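Local coordinates for protein bradyzoite surface antigen BSR4 (Toxoplasma gondii, PDB 2JKS) that is a bradyzoite-stage surface antigen of the SAG1-related (SRS) superfamily that binds zinc ions and probably serves in host attachment or immune recognition, at residues I57-E62 with G86-L91; V65-K70 with K92-T97; C77-N82 with A133-C138; L120-E125 with V159-R164. All coordinates share one frame; numbering follows the deposited sequence.

Interaction 1: I57-E62 with G86-L91; sequences IPTNIE and GTEVTL
P58 and E88 meet by sliding past each other in opposite directions, the proline ring lying along the aliphatic part of the glutamate. The tight half of the contact is here. CB of P58 comes within 3.6 Å of CG of E88 and within 3.3 Å of the carboxylate oxygen OE2 of E88. P58 is buried, its ring also touching C66 and C77; this cis proline fixes the bend where strand 53-67 is interrupted. On the glutamate side, CG stands anti to the carbonyl carbon (chi1 -73°) and the chain then runs extended (chi2 -178°), a course that lets CG pass over CB and CG of the proline while the acid end travels on toward the loop, where waters complete the link.

That acid end is the loose, wet half. Water 1 donates to OE2 of E88 over 2.8 Å and accepts from N of T59 at 3.0 Å. Water 2 accepts from N of N60 at 3.2 Å and gives OE2 of E88 a second, weak bond. A carboxylate is apt here, since one oxygen can receive both waters. T59 lies at the exposed margin, where its polar side chain is at home. The whole is a water-bridged packing of a strand-borne glutamate against the irregular break in strand 53-67 of an SRS beta-sandwich domain.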
loop_
_atom_site.group_PDB
_atom_site.type_symbol
_atom_site.label_atom_id
_atom_site.label_comp_id
_atom_site.label_asym_id
_atom_site.label_seq_id
_atom_site.Cartn_x
_atom_site.Cartn_y
_atom_site.Cartn_z
ATOM N N ILE A 57 -14.448 -3.513 18.631
ATOM C CA ILE A 57 -15.076 -3.326 17.321
ATOM C C ILE A 57 -13.938 -3.442 16.281
ATOM O O ILE A 57 -12.966 -2.696 16.340
ATOM C CB ILE A 57 -15.790 -1.940 17.168
ATOM C CG1 ILE A 57 -17.009 -1.849 18.097
ATOM C CG2 ILE A 57 -16.276 -1.753 15.739
ATOM C CD1 ILE A 57 -16.750 -1.180 19.483
ATOM N N PRO A 58 -14.003 -4.437 15.402
ATOM C CA PRO A 58 -15.002 -5.505 15.365
ATOM C C PRO A 58 -14.898 -6.392 16.612
ATOM O O PRO A 58 -13.967 -6.253 17.388
ATOM C CB PRO A 58 -14.607 -6.328 14.126
ATOM C CG PRO A 58 -13.661 -5.457 13.366
ATOM C CD PRO A 58 -12.969 -4.619 14.372
ATOM N N THR A 59 -15.860 -7.305 16.774
ATOM C CA THR A 59 -15.985 -8.117 17.977
ATOM C C THR A 59 -14.749 -8.981 18.168
ATOM O O THR A 59 -14.308 -9.212 19.285
ATOM C CB THR A 59 -17.329 -8.946 17.928
ATOM O OG1 THR A 59 -17.285 -9.874 16.847
ATOM C CG2 THR A 59 -18.462 -8.035 17.586
ATOM N N ASN A 60 -14.153 -9.439 17.068
ATOM C CA ASN A 60 -12.876 -10.129 17.165
ATOM C C ASN A 60 -11.756 -9.395 16.427
ATOM O O ASN A 60 -11.541 -9.624 15.232
ATOM C CB ASN A 60 -13.008 -11.558 16.647
ATOM C CG ASN A 60 -11.781 -12.395 16.948
ATOM O OD1 ASN A 60 -10.758 -11.886 17.393
ATOM N ND2 ASN A 60 -11.872 -13.683 16.689
ATOM N N ILE A 61 -11.060 -8.517 17.143
ATOM C CA ILE A 61 -9.959 -7.695 16.601
ATOM C C ILE A 61 -8.770 -8.569 16.101
ATOM O O ILE A 61 -7.933 -8.146 15.276
ATOM C CB ILE A 61 -9.497 -6.691 17.711
ATOM C CG1 ILE A 61 -8.694 -5.518 17.160
ATOM C CG2 ILE A 61 -8.713 -7.382 18.812
ATOM C CD1 ILE A 61 -8.624 -4.351 18.131
ATOM N N GLU A 62 -8.688 -9.783 16.629
ATOM C CA GLU A 62 -7.622 -10.707 16.243
ATOM C C GLU A 62 -7.866 -11.365 14.893
ATOM O O GLU A 62 -6.995 -12.088 14.378
ATOM C CB GLU A 62 -7.436 -11.777 17.323
ATOM C CG GLU A 62 -6.666 -11.320 18.487
ATOM C CD GLU A 62 -6.018 -12.476 19.217
ATOM O OE1 GLU A 62 -4.755 -12.605 19.142
ATOM O OE2 GLU A 62 -6.771 -13.256 19.861
ATOM N N GLY A 86 -18.335 1.421 8.749
ATOM C CA GLY A 86 -18.219 0.494 7.661
ATOM C C GLY A 86 -18.392 -0.955 8.064
ATOM O O GLY A 86 -19.262 -1.301 8.869
ATOM N N THR A 87 -17.543 -1.804 7.500
ATOM C CA THR A 87 -17.745 -3.243 7.603
ATOM C C THR A 87 -16.472 -3.988 7.967
ATOM O O THR A 87 -15.361 -3.493 7.734
ATOM C CB THR A 87 -18.350 -3.765 6.296
ATOM O OG1 THR A 87 -19.675 -3.204 6.160
ATOM C CG2 THR A 87 -18.470 -5.296 6.301
ATOM N N GLU A 88 -16.661 -5.176 8.549
ATOM C CA GLU A 88 -15.577 -6.120 8.850
ATOM C C GLU A 88 -14.846 -6.662 7.625
ATOM O O GLU A 88 -15.461 -7.246 6.739
ATOM C CB GLU A 88 -16.116 -7.295 9.634
ATOM C CG GLU A 88 -16.460 -6.952 11.056
ATOM C CD GLU A 88 -16.964 -8.156 11.832
ATOM O OE1 GLU A 88 -17.129 -9.241 11.243
ATOM O OE2 GLU A 88 -17.212 -8.008 13.040
ATOM N N VAL A 89 -13.527 -6.481 7.602
ATOM C CA VAL A 89 -12.650 -7.060 6.577
ATOM C C VAL A 89 -11.453 -7.689 7.297
ATOM O O VAL A 89 -11.197 -7.349 8.440
ATOM C CB VAL A 89 -12.178 -5.966 5.560
ATOM C CG1 VAL A 89 -13.391 -5.379 4.821
ATOM C CG2 VAL A 89 -11.394 -4.813 6.270
ATOM N N THR A 90 -10.696 -8.573 6.643
ATOM C CA THR A 90 -9.447 -9.007 7.249
ATOM C C THR A 90 -8.368 -7.980 6.838
ATOM O O THR A 90 -8.588 -7.197 5.877
ATOM C CB THR A 90 -9.083 -10.449 6.867
ATOM O OG1 THR A 90 -8.756 -10.504 5.474
ATOM C CG2 THR A 90 -10.282 -11.382 7.176
ATOM N N LEU A 91 -7.259 -7.917 7.577
ATOM C CA LEU A 91 -6.201 -6.951 7.215
ATOM C C LEU A 91 -5.562 -7.329 5.894
ATOM O O LEU A 91 -5.317 -6.473 5.052
ATOM C CB LEU A 91 -5.098 -6.874 8.272
ATOM C CG LEU A 91 -5.193 -5.747 9.284
ATOM C CD1 LEU A 91 -3.983 -5.877 10.181
ATOM C CD2 LEU A 91 -5.272 -4.357 8.616
HETATM O O HOH W 1 -17.991 -6.201 14.989
HETATM O O HOH W 2 -15.350 -9.653 14.107
#

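Interaction 2: V65-K70 with K92-T97; sequences VCDPKK and KDLLET. With ZN (zinc ion), chain F.
L94, on the short helix 91-95, packs on V65 and D67 of strand 53-67, a helix-on-sheet contact at the end of the SRS beta-sandwich domain. CB of L94 points toward the strand, chi1 (180°, CG anti to the backbone N) carries CG on in that direction, and chi2 (61°) divides the two methyls between D67 and V65. CD1 goes to the aspartate, lying 3.6 Å from OD2 of D67 and 3.9 Å from CG of D67, the two side chains meeting at a slant. CD2 takes the apolar side, 4.3 Å from CG2 of V65, and also rests on F134 of strand 132-141. A forked leucine thus suits a spot where apolar neighbours give way to a partly exposed acid, and a beta-branched valine suits the strand beneath it.

The other oxygen of D67 is engaged: OD1 of D67 accepts from N of K69 at 2.9 Å, from above the carboxylate plane, forming an Asx turn at the start of the type I turn D67 to K70. The helix ends in a Schellman motif with E96, at positive phi, as its C-prime residue. The extended side chain of E96 grips a zinc ion, shared with D205, unevenly: OE1 of E96, which also accepts from NZ of K132, lies 2.2 Å from the metal and OE2 of E96 2.6 Å, while water 3 is a ligand at 2.4 Å from the zinc.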
loop_
_atom_site.group_PDB
_atom_site.type_symbol
_atom_site.label_atom_id
_atom_site.label_comp_id
_atom_site.label_asym_id
_atom_site.label_seq_id
_atom_site.Cartn_x
_atom_site.Cartn_y
_atom_site.Cartn_z
ATOM N N VAL A 65 -10.691 -6.187 11.077
ATOM C CA VAL A 65 -10.725 -4.730 11.332
ATOM C C VAL A 65 -11.943 -4.151 10.590
ATOM O O VAL A 65 -12.619 -4.882 9.873
ATOM C CB VAL A 65 -9.381 -4.011 10.910
ATOM C CG1 VAL A 65 -8.178 -4.575 11.677
ATOM C CG2 VAL A 65 -9.151 -4.128 9.410
ATOM N N CYS A 66 -12.263 -2.879 10.799
ATOM C CA CYS A 66 -13.330 -2.226 10.066
ATOM C C CYS A 66 -12.796 -1.434 8.887
ATOM O O CYS A 66 -11.819 -0.703 9.018
ATOM C CB CYS A 66 -14.148 -1.305 10.982
ATOM S SG CYS A 66 -14.714 -2.176 12.432
ATOM N N ASP A 67 -13.446 -1.585 7.741
ATOM C CA ASP A 67 -13.177 -0.738 6.571
ATOM C C ASP A 67 -14.277 0.329 6.480
ATOM O O ASP A 67 -15.401 0.022 6.070
ATOM C CB ASP A 67 -13.204 -1.574 5.283
ATOM C CG ASP A 67 -12.755 -0.780 4.049
ATOM O OD1 ASP A 67 -12.649 0.467 4.096
ATOM O OD2 ASP A 67 -12.482 -1.428 3.031
ATOM N N PRO A 68 -13.967 1.591 6.827
ATOM C CA PRO A 68 -15.096 2.523 6.733
ATOM C C PRO A 68 -15.631 2.763 5.312
ATOM O O PRO A 68 -16.678 3.402 5.154
ATOM C CB PRO A 68 -14.541 3.824 7.347
ATOM C CG PRO A 68 -13.333 3.411 8.093
ATOM C CD PRO A 68 -12.752 2.263 7.313
ATOM N N LYS A 69 -14.941 2.250 4.297
ATOM C CA LYS A 69 -15.325 2.478 2.896
ATOM C C LYS A 69 -16.294 1.413 2.424
ATOM O O LYS A 69 -17.067 1.652 1.508
ATOM C CB LYS A 69 -14.100 2.477 1.971
ATOM C CG LYS A 69 -13.086 3.549 2.270
ATOM C CD LYS A 69 -12.289 3.894 1.019
ATOM C CE LYS A 69 -11.115 4.797 1.361
ATOM N NZ LYS A 69 -11.075 6.041 0.550
ATOM N N LYS A 70 -16.218 0.232 3.033
ATOM C CA LYS A 70 -17.083 -0.887 2.706
ATOM C C LYS A 70 -18.341 -0.845 3.587
ATOM O O LYS A 70 -18.368 -1.396 4.690
ATOM C CB LYS A 70 -16.307 -2.191 2.872
ATOM C CG LYS A 70 -16.999 -3.441 2.342
ATOM C CD LYS A 70 -15.968 -4.477 1.863
ATOM C CE LYS A 70 -16.509 -5.896 2.013
ATOM N NZ LYS A 70 -17.934 -5.965 1.572
ATOM N N LYS A 92 -5.322 -8.619 5.711
ATOM C CA LYS A 92 -4.715 -9.082 4.472
ATOM C C LYS A 92 -5.564 -8.697 3.265
ATOM O O LYS A 92 -5.026 -8.363 2.224
ATOM C CB LYS A 92 -4.398 -10.580 4.519
ATOM C CG LYS A 92 -5.477 -11.463 3.992
ATOM C CD LYS A 92 -5.070 -12.943 3.969
ATOM C CE LYS A 92 -4.036 -13.277 2.900
ATOM N NZ LYS A 92 -4.433 -12.983 1.496
ATOM N N ASP A 93 -6.885 -8.691 3.430
ATOM C CA ASP A 93 -7.791 -8.253 2.374
ATOM C C ASP A 93 -7.800 -6.743 2.175
ATOM O O ASP A 93 -7.789 -6.289 1.047
ATOM C CB ASP A 93 -9.210 -8.742 2.628
ATOM C CG ASP A 93 -9.419 -10.198 2.229
ATOM O OD1 ASP A 93 -8.530 -10.782 1.563
ATOM O OD2 ASP A 93 -10.478 -10.748 2.591
ATOM N N LEU A 94 -7.836 -5.961 3.255
ATOM C CA LEU A 94 -7.768 -4.498 3.156
ATOM C C LEU A 94 -6.432 -4.080 2.532
ATOM O O LEU A 94 -6.401 -3.222 1.660
ATOM C CB LEU A 94 -7.929 -3.830 4.525
ATOM C CG LEU A 94 -7.869 -2.283 4.562
ATOM C CD1 LEU A 94 -8.947 -1.616 3.739
ATOM C CD2 LEU A 94 -7.988 -1.800 5.935
ATOM N N LEU A 95 -5.352 -4.741 2.935
ATOM C CA LEU A 95 -4.010 -4.355 2.491
ATOM C C LEU A 95 -3.670 -4.911 1.117
ATOM O O LEU A 95 -2.683 -4.488 0.470
ATOM C CB LEU A 95 -2.951 -4.790 3.515
ATOM C CG LEU A 95 -3.081 -4.041 4.861
ATOM C CD1 LEU A 95 -2.051 -4.501 5.840
ATOM C CD2 LEU A 95 -3.051 -2.472 4.733
ATOM N N GLU A 96 -4.496 -5.869 0.690
ATOM C CA GLU A 96 -4.325 -6.583 -0.580
ATOM C C GLU A 96 -2.978 -7.252 -0.670
ATOM O O GLU A 96 -2.326 -7.168 -1.697
ATOM C CB GLU A 96 -4.527 -5.657 -1.766
ATOM C CG GLU A 96 -5.935 -5.282 -1.991
ATOM C CD GLU A 96 -6.068 -4.306 -3.112
ATOM O OE1 GLU A 96 -6.603 -3.216 -2.872
ATOM O OE2 GLU A 96 -5.617 -4.597 -4.237
ATOM N N THR A 97 -2.585 -7.927 0.404
ATOM C CA THR A 97 -1.271 -8.524 0.508
ATOM C C THR A 97 -1.393 -10.027 0.747
ATOM O O THR A 97 -2.496 -10.527 0.955
ATOM C CB THR A 97 -0.363 -7.765 1.569
ATOM O OG1 THR A 97 -1.068 -7.609 2.814
ATOM C CG2 THR A 97 0.067 -6.355 1.034
HETATM ZN ZN ZN F . -6.608 -2.240 -4.817
HETATM O O HOH W 3 -8.826 -2.731 -5.679
#

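Interaction 3: C77-N82 with A133-C138; sequences CQFGAN and AFVVGC
F79 and V135 supply the apolar part of this buried contact. The valine methyl CG1 stands at the edge of the phenyl ring, near its plane, 3.9 Å from both CZ and CE2 of F79, so the outer rim of the ring rather than its face does the touching. CG of F79 is anti to its carbonyl carbon (chi1 -77°), a turn that swings the ring across to the other strand although its CB does not aim there. V135 presents CG1 by holding it anti to the backbone N (chi1 160°).

A second kind of contact is ring against backbone. O of V136 also lies at the ring edge, 4.3 Å from CZ of F79, and CE1 of F79 is 4.2 Å from CA of G137. Glycine fits this place because a bare CA lets a large aromatic approach the strand itself.

Strands 76-79 and 132-141 are members of one six-stranded sheet of the SRS beta sandwich, but strands 53-67 and 83-89 stand between them in its order. The axes of the short strand segments 77-79 and 133-138 nevertheless come within 8.9 Å, at 43° between their N-to-C directions, consistent with a strongly curled or twisted sheet, with I57 and A85 also packing on F79.

Covalent and polar links hold the same region: C77 is joined to C66 and C138 to C46 by disulfides, and N of G80 donates to OE1 of Q139.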
loop_
_atom_site.group_PDB
_atom_site.type_symbol
_atom_site.label_atom_id
_atom_site.label_comp_id
_atom_site.label_asym_id
_atom_site.label_seq_id
_atom_site.Cartn_x
_atom_site.Cartn_y
_atom_site.Cartn_z
ATOM N N CYS A 77 -19.764 -2.649 11.390
ATOM C CA CYS A 77 -19.058 -2.228 12.590
ATOM C C CYS A 77 -19.835 -1.184 13.374
ATOM O O CYS A 77 -19.893 -0.012 12.984
ATOM C CB CYS A 77 -17.668 -1.693 12.214
ATOM S SG CYS A 77 -16.469 -3.007 11.801
ATOM N N GLN A 78 -20.418 -1.615 14.490
ATOM C CA GLN A 78 -21.355 -0.798 15.278
ATOM C C GLN A 78 -20.682 -0.055 16.450
ATOM O O GLN A 78 -19.934 -0.651 17.218
ATOM C CB GLN A 78 -22.524 -1.677 15.795
ATOM C CG GLN A 78 -23.047 -2.722 14.791
ATOM C CD GLN A 78 -24.354 -3.427 15.242
ATOM O OE1 GLN A 78 -25.410 -3.232 14.640
ATOM N NE2 GLN A 78 -24.269 -4.250 16.287
ATOM N N PHE A 79 -20.903 1.252 16.540
ATOM C CA PHE A 79 -20.483 2.073 17.677
ATOM C C PHE A 79 -21.732 2.681 18.348
ATOM O O PHE A 79 -22.453 3.478 17.743
ATOM C CB PHE A 79 -19.582 3.223 17.226
ATOM C CG PHE A 79 -18.157 2.823 16.924
ATOM C CD1 PHE A 79 -17.177 2.909 17.912
ATOM C CD2 PHE A 79 -17.788 2.412 15.646
ATOM C CE1 PHE A 79 -15.852 2.558 17.656
ATOM C CE2 PHE A 79 -16.448 2.051 15.377
ATOM C CZ PHE A 79 -15.491 2.123 16.391
ATOM N N GLY A 80 -21.976 2.322 19.602
ATOM C CA GLY A 80 -23.200 2.759 20.266
ATOM C C GLY A 80 -24.414 2.103 19.633
ATOM O O GLY A 80 -24.298 1.068 18.968
ATOM N N ALA A 81 -25.578 2.712 19.833
ATOM C CA ALA A 81 -26.834 2.225 19.229
ATOM C C ALA A 81 -27.023 2.717 17.787
ATOM O O ALA A 81 -27.780 2.137 17.010
ATOM C CB ALA A 81 -28.038 2.631 20.101
ATOM N N ASN A 82 -26.301 3.772 17.428
ATOM C CA ASN A 82 -26.559 4.522 16.208
ATOM C C ASN A 82 -25.415 4.446 15.205
ATOM O O ASN A 82 -25.634 4.476 13.984
ATOM C CB ASN A 82 -26.782 5.993 16.588
ATOM C CG ASN A 82 -25.570 6.597 17.312
ATOM O OD1 ASN A 82 -24.701 7.197 16.676
ATOM N ND2 ASN A 82 -25.492 6.407 18.634
ATOM N N ALA A 133 -6.682 2.803 5.143
ATOM C CA ALA A 133 -7.122 3.121 6.493
ATOM C C ALA A 133 -8.083 2.051 7.007
ATOM O O ALA A 133 -8.905 1.499 6.248
ATOM C CB ALA A 133 -7.804 4.499 6.510
ATOM N N PHE A 134 -8.027 1.794 8.300
ATOM C CA PHE A 134 -9.038 0.950 8.941
ATOM C C PHE A 134 -9.363 1.540 10.286
ATOM O O PHE A 134 -8.729 2.529 10.705
ATOM C CB PHE A 134 -8.553 -0.524 9.054
ATOM C CG PHE A 134 -7.366 -0.735 10.002
ATOM C CD1 PHE A 134 -7.578 -0.838 11.395
ATOM C CD2 PHE A 134 -6.068 -0.854 9.500
ATOM C CE1 PHE A 134 -6.551 -1.031 12.258
ATOM C CE2 PHE A 134 -4.974 -1.090 10.391
ATOM C CZ PHE A 134 -5.243 -1.184 11.767
ATOM N N VAL A 135 -10.352 0.937 10.944
ATOM C CA VAL A 135 -10.886 1.408 12.230
ATOM C C VAL A 135 -11.003 0.167 13.161
ATOM O O VAL A 135 -11.396 -0.944 12.740
ATOM C CB VAL A 135 -12.289 2.163 12.060
ATOM C CG1 VAL A 135 -13.078 2.214 13.366
ATOM C CG2 VAL A 135 -12.114 3.599 11.553
ATOM N N VAL A 136 -10.623 0.373 14.408
ATOM C CA VAL A 136 -10.843 -0.563 15.509
ATOM C C VAL A 136 -11.324 0.340 16.665
ATOM O O VAL A 136 -11.221 1.576 16.605
ATOM C CB VAL A 136 -9.546 -1.414 15.892
ATOM C CG1 VAL A 136 -9.105 -2.404 14.753
ATOM C CG2 VAL A 136 -8.333 -0.477 16.282
ATOM N N GLY A 137 -11.859 -0.265 17.708
ATOM C CA GLY A 137 -12.378 0.528 18.801
ATOM C C GLY A 137 -12.648 -0.346 20.005
ATOM O O GLY A 137 -12.522 -1.564 19.926
ATOM N N CYS A 138 -12.997 0.279 21.125
ATOM C CA CYS A 138 -13.488 -0.460 22.287
ATOM C C CYS A 138 -14.788 0.193 22.722
ATOM O O CYS A 138 -14.963 1.379 22.540
ATOM C CB CYS A 138 -12.457 -0.444 23.428
ATOM S SG CYS A 138 -11.047 -1.461 23.029
#

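Interaction 4: L120-E125 with V159-R164; sequences LELHNE and VNVEAR. With ZN (zinc ion), chain D.
L122 and V161 face each other across the interior of the SRS beta sandwich, one following strand 116-121 of one sheet, the other on strand 152-161 of the opposing sheet. Along the first segment, L120 opens the row by turning its side chain inward onto F134. E121 points elsewhere: OE1 of E121 accepts from NE2 of H123 at 3.3 Å, met from well above the carboxylate plane, a bond that would steady the imidazole. L122 then returns to the core, where its CD1 meets CG1 of V161 tip to tip at 3.7 Å, branched apolar groups suiting the interior. H123 turns its other nitrogen to a zinc ion, ND1 lying 2.0 Å from the metal. With N124 the chain enters a 3-10 turn, whose backbone faces R164; O of N124 is 3.6 Å from NH1 of R164. E125 is the segment's second ligand, through OE2, 2.1 Å from the metal; OE2 of E125 also accepts a hydrogen bond from NH1 of R99. Arginine suits the position opposite because its long chain can reach a cluster of carbonyls: NH1 of R164 is hydrogen-bonded to O of L127 and lies 3.5 Å from O of E125, which sits in plane at the guanidinium edge.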
loop_
_atom_site.group_PDB
_atom_site.type_symbol
_atom_site.label_atom_id
_atom_site.label_comp_id
_atom_site.label_asym_id
_atom_site.label_seq_id
_atom_site.Cartn_x
_atom_site.Cartn_y
_atom_site.Cartn_z
ATOM N N LEU A 120 -0.199 -4.642 16.555
ATOM C CA LEU A 120 -0.233 -4.948 15.122
ATOM C C LEU A 120 1.131 -4.594 14.593
ATOM O O LEU A 120 1.556 -3.434 14.672
ATOM C CB LEU A 120 -1.355 -4.191 14.371
ATOM C CG LEU A 120 -1.305 -4.179 12.827
ATOM C CD1 LEU A 120 -1.433 -5.599 12.284
ATOM C CD2 LEU A 120 -2.415 -3.259 12.196
ATOM N N GLU A 121 1.860 -5.596 14.110
ATOM C CA GLU A 121 3.207 -5.337 13.590
ATOM C C GLU A 121 3.190 -5.601 12.077
ATOM O O GLU A 121 3.046 -6.719 11.641
ATOM C CB GLU A 121 4.261 -6.230 14.289
ATOM C CG GLU A 121 5.639 -6.171 13.608
ATOM C CD GLU A 121 6.575 -7.189 14.167
ATOM O OE1 GLU A 121 6.292 -8.415 14.037
ATOM O OE2 GLU A 121 7.601 -6.777 14.733
ATOM N N LEU A 122 3.303 -4.552 11.267
ATOM C CA LEU A 122 3.479 -4.806 9.861
ATOM C C LEU A 122 4.930 -5.111 9.526
ATOM O O LEU A 122 5.834 -4.643 10.224
ATOM C CB LEU A 122 2.959 -3.626 9.044
ATOM C CG LEU A 122 1.519 -3.245 9.350
ATOM C CD1 LEU A 122 1.155 -2.064 8.486
ATOM C CD2 LEU A 122 0.574 -4.405 9.146
ATOM N N HIS A 123 5.133 -5.939 8.487
ATOM C CA HIS A 123 6.448 -6.242 7.907
ATOM C C HIS A 123 6.490 -5.477 6.563
ATOM O O HIS A 123 5.458 -5.007 6.057
ATOM C CB HIS A 123 6.709 -7.768 7.669
ATOM C CG HIS A 123 6.690 -8.629 8.917
ATOM N ND1 HIS A 123 7.156 -9.931 8.937
ATOM C CD2 HIS A 123 6.301 -8.360 10.187
ATOM C CE1 HIS A 123 7.011 -10.436 10.151
ATOM N NE2 HIS A 123 6.524 -9.491 10.933
ATOM N N ASN A 124 7.674 -5.334 5.977
ATOM C CA ASN A 124 7.788 -4.501 4.762
ATOM C C ASN A 124 6.912 -5.032 3.658
ATOM O O ASN A 124 6.240 -4.279 2.925
ATOM C CB ASN A 124 9.249 -4.341 4.346
ATOM C CG ASN A 124 10.003 -3.327 5.209
ATOM O OD1 ASN A 124 9.416 -2.411 5.826
ATOM N ND2 ASN A 124 11.323 -3.470 5.242
ATOM N N GLU A 125 6.839 -6.353 3.591
ATOM C CA GLU A 125 6.035 -7.027 2.570
ATOM C C GLU A 125 4.537 -6.816 2.769
ATOM O O GLU A 125 3.746 -7.063 1.835
ATOM C CB GLU A 125 6.405 -8.523 2.469
ATOM C CG GLU A 125 5.880 -9.499 3.555
ATOM C CD GLU A 125 6.821 -9.663 4.779
ATOM O OE1 GLU A 125 7.794 -8.867 4.907
ATOM O OE2 GLU A 125 6.594 -10.591 5.613
ATOM N N VAL A 159 -6.588 3.861 11.920
ATOM C CA VAL A 159 -5.181 3.620 11.601
ATOM C C VAL A 159 -5.022 3.759 10.093
ATOM O O VAL A 159 -5.644 3.027 9.336
ATOM C CB VAL A 159 -4.719 2.216 12.056
ATOM C CG1 VAL A 159 -3.191 1.871 11.671
ATOM C CG2 VAL A 159 -5.113 1.941 13.629
ATOM N N ASN A 160 -4.192 4.715 9.696
ATOM C CA ASN A 160 -3.795 4.967 8.324
ATOM C C ASN A 160 -2.539 4.164 8.109
ATOM O O ASN A 160 -1.682 4.132 8.985
ATOM C CB ASN A 160 -3.543 6.479 8.179
ATOM C CG ASN A 160 -4.814 7.272 8.401
ATOM O OD1 ASN A 160 -5.765 7.111 7.644
ATOM N ND2 ASN A 160 -4.877 8.059 9.491
ATOM N N VAL A 161 -2.464 3.455 6.994
ATOM C CA VAL A 161 -1.276 2.710 6.619
ATOM C C VAL A 161 -0.799 3.304 5.282
ATOM O O VAL A 161 -1.543 3.289 4.298
ATOM C CB VAL A 161 -1.569 1.195 6.474
ATOM C CG1 VAL A 161 -0.298 0.445 6.153
ATOM C CG2 VAL A 161 -2.313 0.657 7.765
ATOM N N GLU A 162 0.390 3.900 5.294
ATOM C CA GLU A 162 0.931 4.529 4.083
ATOM C C GLU A 162 1.457 3.451 3.164
ATOM O O GLU A 162 2.063 2.491 3.627
ATOM C CB GLU A 162 2.049 5.494 4.432
ATOM C CG GLU A 162 1.551 6.593 5.362
ATOM C CD GLU A 162 2.536 7.726 5.570
ATOM O OE1 GLU A 162 3.723 7.570 5.238
ATOM O OE2 GLU A 162 2.110 8.779 6.090
ATOM N N ALA A 163 1.222 3.627 1.860
ATOM C CA ALA A 163 1.733 2.736 0.826
ATOM C C ALA A 163 3.265 2.625 0.879
ATOM O O ALA A 163 3.953 3.588 1.206
ATOM C CB ALA A 163 1.320 3.304 -0.565
ATOM N N ARG A 164 3.796 1.470 0.532
ATOM C CA ARG A 164 5.236 1.337 0.305
ATOM C C ARG A 164 5.681 2.314 -0.787
ATOM O O ARG A 164 4.863 2.751 -1.632
ATOM C CB ARG A 164 5.586 -0.076 -0.147
ATOM C CG ARG A 164 5.051 -0.445 -1.536
ATOM C CD ARG A 164 4.585 -1.884 -1.486
ATOM N NE ARG A 164 5.635 -2.843 -1.737
ATOM C CZ ARG A 164 5.657 -4.061 -1.179
ATOM N NH1 ARG A 164 4.720 -4.426 -0.301
ATOM N NH2 ARG A 164 6.633 -4.907 -1.474
HETATM ZN ZN ZN D . 7.773 -10.875 7.302
#

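All four contacts belong to the first SRS domain. Interactions 1, 2 and 3 cluster on its six-stranded sheet, the centres of interactions 1 and 2 and of 1 and 3 each about 9 Å apart; their segments alternate along the chain, so each is closed only after the next has been opened. Interactions 1 and 2 share strand 53-67, and the C66-C77 disulfide ties interaction 2 to interaction 3. Interaction 4 follows interactions 1 and 2 in sequence but interleaves with interaction 3, its centre about 21 Å from that of interaction 3; it joins this sheet to the other one. Zinc-binding residues occur in interactions 2 and 4, centres about 12 Å apart, and the zinc of interaction 2 links this domain to D205 of the second SRS domain.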